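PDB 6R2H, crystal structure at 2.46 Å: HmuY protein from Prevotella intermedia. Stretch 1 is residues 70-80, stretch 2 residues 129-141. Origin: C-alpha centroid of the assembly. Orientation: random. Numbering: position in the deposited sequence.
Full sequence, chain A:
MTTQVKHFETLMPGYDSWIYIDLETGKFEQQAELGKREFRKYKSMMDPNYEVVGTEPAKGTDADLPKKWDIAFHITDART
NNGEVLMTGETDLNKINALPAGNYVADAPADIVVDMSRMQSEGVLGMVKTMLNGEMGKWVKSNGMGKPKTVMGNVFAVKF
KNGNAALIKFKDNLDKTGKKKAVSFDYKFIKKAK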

# COMPACT_ATOMS: atom_id res chain seq x y z
N ASP A 70 -5.50 -9.42 2.86
CA ASP A 70 -4.18 -9.93 2.49
C ASP A 70 -3.21 -8.77 2.31
O ASP A 70 -2.10 -8.82 2.83
CB ASP A 70 -4.28 -10.82 1.25
CG ASP A 70 -5.20 -12.00 1.48
OD1 ASP A 70 -4.92 -12.77 2.43
OD2 ASP A 70 -6.21 -12.11 0.73
N ILE A 71 -3.66 -7.75 1.54
CA ILE A 71 -2.87 -6.56 1.27
C ILE A 71 -3.75 -5.32 1.48
O ILE A 71 -4.98 -5.40 1.42
CB ILE A 71 -2.23 -6.57 -0.13
CG1 ILE A 71 -3.27 -6.49 -1.26
CG2 ILE A 71 -1.29 -7.75 -0.29
CD1 ILE A 71 -2.70 -6.42 -2.66
N ALA A 72 -3.08 -4.18 1.70
CA ALA A 72 -3.74 -2.93 2.03
C ALA A 72 -2.99 -1.76 1.41
O ALA A 72 -1.77 -1.81 1.24
CB ALA A 72 -3.89 -2.80 3.53
N PHE A 73 -3.74 -0.71 1.08
CA PHE A 73 -3.21 0.48 0.43
C PHE A 73 -3.66 1.74 1.15
O PHE A 73 -4.81 1.85 1.57
CB PHE A 73 -3.56 0.50 -1.06
CG PHE A 73 -2.94 -0.63 -1.85
CD1 PHE A 73 -1.66 -0.50 -2.37
CD2 PHE A 73 -3.62 -1.83 -2.04
CE1 PHE A 73 -1.08 -1.54 -3.10
CE2 PHE A 73 -3.04 -2.86 -2.77
CZ PHE A 73 -1.76 -2.72 -3.28
N HIS A 74 -2.70 2.65 1.32
CA HIS A 74 -2.91 4.01 1.79
C HIS A 74 -2.26 4.96 0.79
O HIS A 74 -1.04 5.08 0.76
CB HIS A 74 -2.32 4.18 3.20
CG HIS A 74 -2.12 5.62 3.58
ND1 HIS A 74 -0.91 6.27 3.43
CD2 HIS A 74 -2.97 6.53 4.10
CE1 HIS A 74 -1.03 7.52 3.85
NE2 HIS A 74 -2.28 7.70 4.27
N ILE A 75 -3.08 5.63 -0.02
CA ILE A 75 -2.59 6.40 -1.15
C ILE A 75 -1.79 5.44 -2.04
O ILE A 75 -2.39 4.64 -2.75
CB ILE A 75 -1.84 7.68 -0.71
CG1 ILE A 75 -2.66 8.50 0.30
CG2 ILE A 75 -1.42 8.52 -1.91
CD1 ILE A 75 -4.01 8.93 -0.20
N THR A 76 -0.45 5.46 -1.94
CA THR A 76 0.36 4.55 -2.74
C THR A 76 1.19 3.63 -1.84
O THR A 76 1.85 2.73 -2.33
CB THR A 76 1.21 5.24 -3.82
OG1 THR A 76 2.12 6.16 -3.21
CG2 THR A 76 0.39 5.99 -4.84
N ASP A 77 1.13 3.86 -0.52
CA ASP A 77 1.79 2.98 0.43
C ASP A 77 1.08 1.63 0.48
O ASP A 77 -0.14 1.56 0.36
CB ASP A 77 1.79 3.57 1.84
CG ASP A 77 2.19 5.04 1.90
OD1 ASP A 77 3.32 5.34 1.51
OD2 ASP A 77 1.35 5.85 2.32
N ALA A 78 1.86 0.57 0.71
CA ALA A 78 1.38 -0.81 0.70
C ALA A 78 1.79 -1.54 1.97
O ALA A 78 2.91 -1.40 2.46
CB ALA A 78 1.90 -1.53 -0.51
N ARG A 79 0.87 -2.36 2.48
CA ARG A 79 1.09 -3.20 3.64
C ARG A 79 0.50 -4.57 3.35
O ARG A 79 -0.47 -4.68 2.60
CB ARG A 79 0.37 -2.59 4.85
CG ARG A 79 0.66 -3.26 6.18
CD ARG A 79 -0.30 -2.69 7.19
NE ARG A 79 -0.09 -3.11 8.57
CZ ARG A 79 -0.92 -2.80 9.56
NH1 ARG A 79 -2.00 -2.07 9.32
NH2 ARG A 79 -0.68 -3.23 10.79
N THR A 80 1.09 -5.62 3.95
CA THR A 80 0.58 -6.97 3.79
C THR A 80 0.19 -7.50 5.17
O THR A 80 0.69 -7.05 6.20
CB THR A 80 1.59 -7.89 3.09
OG1 THR A 80 2.63 -8.17 4.04
CG2 THR A 80 2.20 -7.30 1.84
N LYS A 129 3.20 6.22 12.85
CA LYS A 129 4.14 5.11 12.76
C LYS A 129 3.37 3.81 12.60
O LYS A 129 2.59 3.43 13.47
CB LYS A 129 5.10 5.06 13.96
CG LYS A 129 6.28 4.13 13.75
CD LYS A 129 7.24 4.06 14.90
CE LYS A 129 8.11 2.82 14.82
NZ LYS A 129 8.56 2.37 16.16
N THR A 130 3.58 3.14 11.46
CA THR A 130 2.88 1.91 11.13
C THR A 130 3.86 0.89 10.53
O THR A 130 5.05 0.94 10.83
CB THR A 130 1.68 2.20 10.23
OG1 THR A 130 0.97 0.96 10.10
CG2 THR A 130 2.08 2.78 8.89
N MET A 131 3.35 -0.03 9.71
CA MET A 131 4.16 -1.03 9.01
C MET A 131 3.87 -0.92 7.52
O MET A 131 2.71 -0.86 7.13
CB MET A 131 3.78 -2.44 9.47
CG MET A 131 4.16 -2.75 10.91
SD MET A 131 5.93 -2.97 11.12
CE MET A 131 6.14 -4.70 10.71
N LEU A 132 4.92 -0.87 6.69
CA LEU A 132 4.72 -0.89 5.25
C LEU A 132 5.61 -1.97 4.65
O LEU A 132 6.61 -2.34 5.26
CB LEU A 132 5.10 0.46 4.64
CG LEU A 132 4.19 1.65 4.91
CD1 LEU A 132 4.59 2.81 4.01
CD2 LEU A 132 2.72 1.32 4.71
N ASN A 133 5.25 -2.42 3.45
CA ASN A 133 6.09 -3.34 2.69
C ASN A 133 6.81 -2.56 1.60
O ASN A 133 6.17 -2.06 0.66
CB ASN A 133 5.30 -4.47 2.04
CG ASN A 133 6.22 -5.51 1.43
OD1 ASN A 133 6.79 -5.31 0.36
ND2 ASN A 133 6.38 -6.62 2.13
N GLY A 134 8.14 -2.48 1.73
CA GLY A 134 8.96 -1.64 0.88
C GLY A 134 8.95 -2.10 -0.58
O GLY A 134 8.95 -1.28 -1.50
N GLU A 135 8.96 -3.43 -0.78
CA GLU A 135 9.00 -4.02 -2.11
C GLU A 135 7.70 -3.72 -2.85
O GLU A 135 7.72 -3.21 -3.96
CB GLU A 135 9.27 -5.53 -2.02
CG GLU A 135 9.68 -6.18 -3.32
CD GLU A 135 11.08 -5.89 -3.83
OE1 GLU A 135 11.72 -4.96 -3.32
OE2 GLU A 135 11.50 -6.59 -4.78
N MET A 136 6.56 -4.05 -2.23
CA MET A 136 5.30 -3.83 -2.91
C MET A 136 5.13 -2.35 -3.22
O MET A 136 4.52 -1.99 -4.23
CB MET A 136 4.10 -4.33 -2.11
CG MET A 136 2.81 -4.24 -2.91
SD MET A 136 1.54 -5.37 -2.33
CE MET A 136 2.08 -6.87 -3.15
N GLY A 137 5.71 -1.50 -2.35
CA GLY A 137 5.69 -0.06 -2.50
C GLY A 137 6.25 0.39 -3.85
O GLY A 137 5.95 1.50 -4.29
N LYS A 138 7.00 -0.49 -4.52
CA LYS A 138 7.63 -0.16 -5.79
C LYS A 138 6.63 -0.22 -6.95
O LYS A 138 7.01 0.02 -8.09
CB LYS A 138 8.80 -1.10 -6.07
CG LYS A 138 10.03 -0.93 -5.18
CD LYS A 138 11.03 -2.02 -5.46
CE LYS A 138 12.21 -2.03 -4.51
NZ LYS A 138 13.32 -2.85 -5.07
N TRP A 139 5.37 -0.53 -6.68
CA TRP A 139 4.39 -0.68 -7.75
C TRP A 139 4.23 0.61 -8.56
O TRP A 139 3.79 0.59 -9.72
CB TRP A 139 3.06 -1.21 -7.21
CG TRP A 139 2.23 -0.22 -6.45
CD1 TRP A 139 2.40 0.17 -5.15
CD2 TRP A 139 1.10 0.53 -6.95
NE1 TRP A 139 1.47 1.11 -4.80
CE2 TRP A 139 0.65 1.35 -5.88
CE3 TRP A 139 0.43 0.59 -8.17
CZ2 TRP A 139 -0.44 2.21 -6.01
CZ3 TRP A 139 -0.65 1.44 -8.29
CH2 TRP A 139 -1.08 2.23 -7.22
N VAL A 140 4.56 1.74 -7.92
CA VAL A 140 4.68 3.02 -8.59
C VAL A 140 6.11 3.50 -8.38
O VAL A 140 6.66 3.32 -7.29
CB VAL A 140 3.68 4.06 -8.05
CG1 VAL A 140 2.27 3.77 -8.55
CG2 VAL A 140 3.71 4.16 -6.53
N LYS A 141 6.69 4.07 -9.43
CA LYS A 141 8.04 4.62 -9.38
C LYS A 141 7.92 6.12 -9.53
O LYS A 141 7.24 6.61 -10.44
CB LYS A 141 8.89 4.04 -10.52
CG LYS A 141 10.39 4.32 -10.41
CD LYS A 141 11.25 3.11 -10.75
CE LYS A 141 12.71 3.45 -10.90
NZ LYS A 141 13.15 4.45 -9.90

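A β-hairpin packed against a distant segment of the same chain often relies on a few directional hydrogen bonds, with apolar side chains filling the space between them. The contact between residues 70-80 and 129-141 of HmuY from Prevotella intermedia illustrates the principle, burying 669 Å² in all.

Two hydrogen bonds cross the contact, and both end on backbone carbonyls of the hairpin. Asn 133 N donates to Ala 78 O at 2.7 Å with an angle of 172° at the hydrogen, short and nearly straight. The strands 77-80 and 129-132 cross at 75°, far from the alignment of neighbours in a regular sheet, and this is the only backbone-to-backbone hydrogen bond between the two stretches. The second bond comes from a side chain: Trp 139 NE1 donates to Thr 76 O at 3.0 Å and 160°. The carbonyl lies at the edge of the indole, near its plane, where the N-H points.

Each partner is held in shape by bonds of its own. In the hairpin, a type II' turn runs from His 74 to Asp 77, closed by the backbone pair Asp 77 N to His 74 O (2.8 Å) and His 74 N to Asp 77 O (2.9 Å); the side chains add a bond from His 74 ND1 to Asp 77 OD2 at 2.6 Å. In the other stretch, Met 136 N donates to Asn 133 OD1 at 2.9 Å, tying the start of the 3-10 segment to the residue whose own N reaches Ala 78.

Aromatic packing lies beside the indole bond, over one face of Trp 139. Phe 73 turns its edge to the face of Trp 139, the ring planes at 74° and the centroid of the phenyl ring 5.6 Å from that of the five-membered ring. The indole thus uses its edge for Thr 76 O and a face for Phe 73 CE1. Met 136 SD lies obliquely to the phenyl ring, 5.4 Å from its centroid.

The remaining contacts are largely apolar. Met 136, in an extended t, t conformation before its final m torsion, passes Ala 78 with its CG 3.7 Å from Ala 78 CB, and its SD reaches to 4.2 Å from Ile 71 CG2. Nearer the turn, Val 140 CG2 approaches Thr 76 CB at 3.8 Å, and Leu 132 CD1 meets Asp 77 CB at 3.6 Å. Arg 79 is fully extended: its CG lies 3.3 Å from Met 131 O, while Thr 130 OG1 sits over one face of the guanidinium, 4.2 Å from Arg 79 CZ.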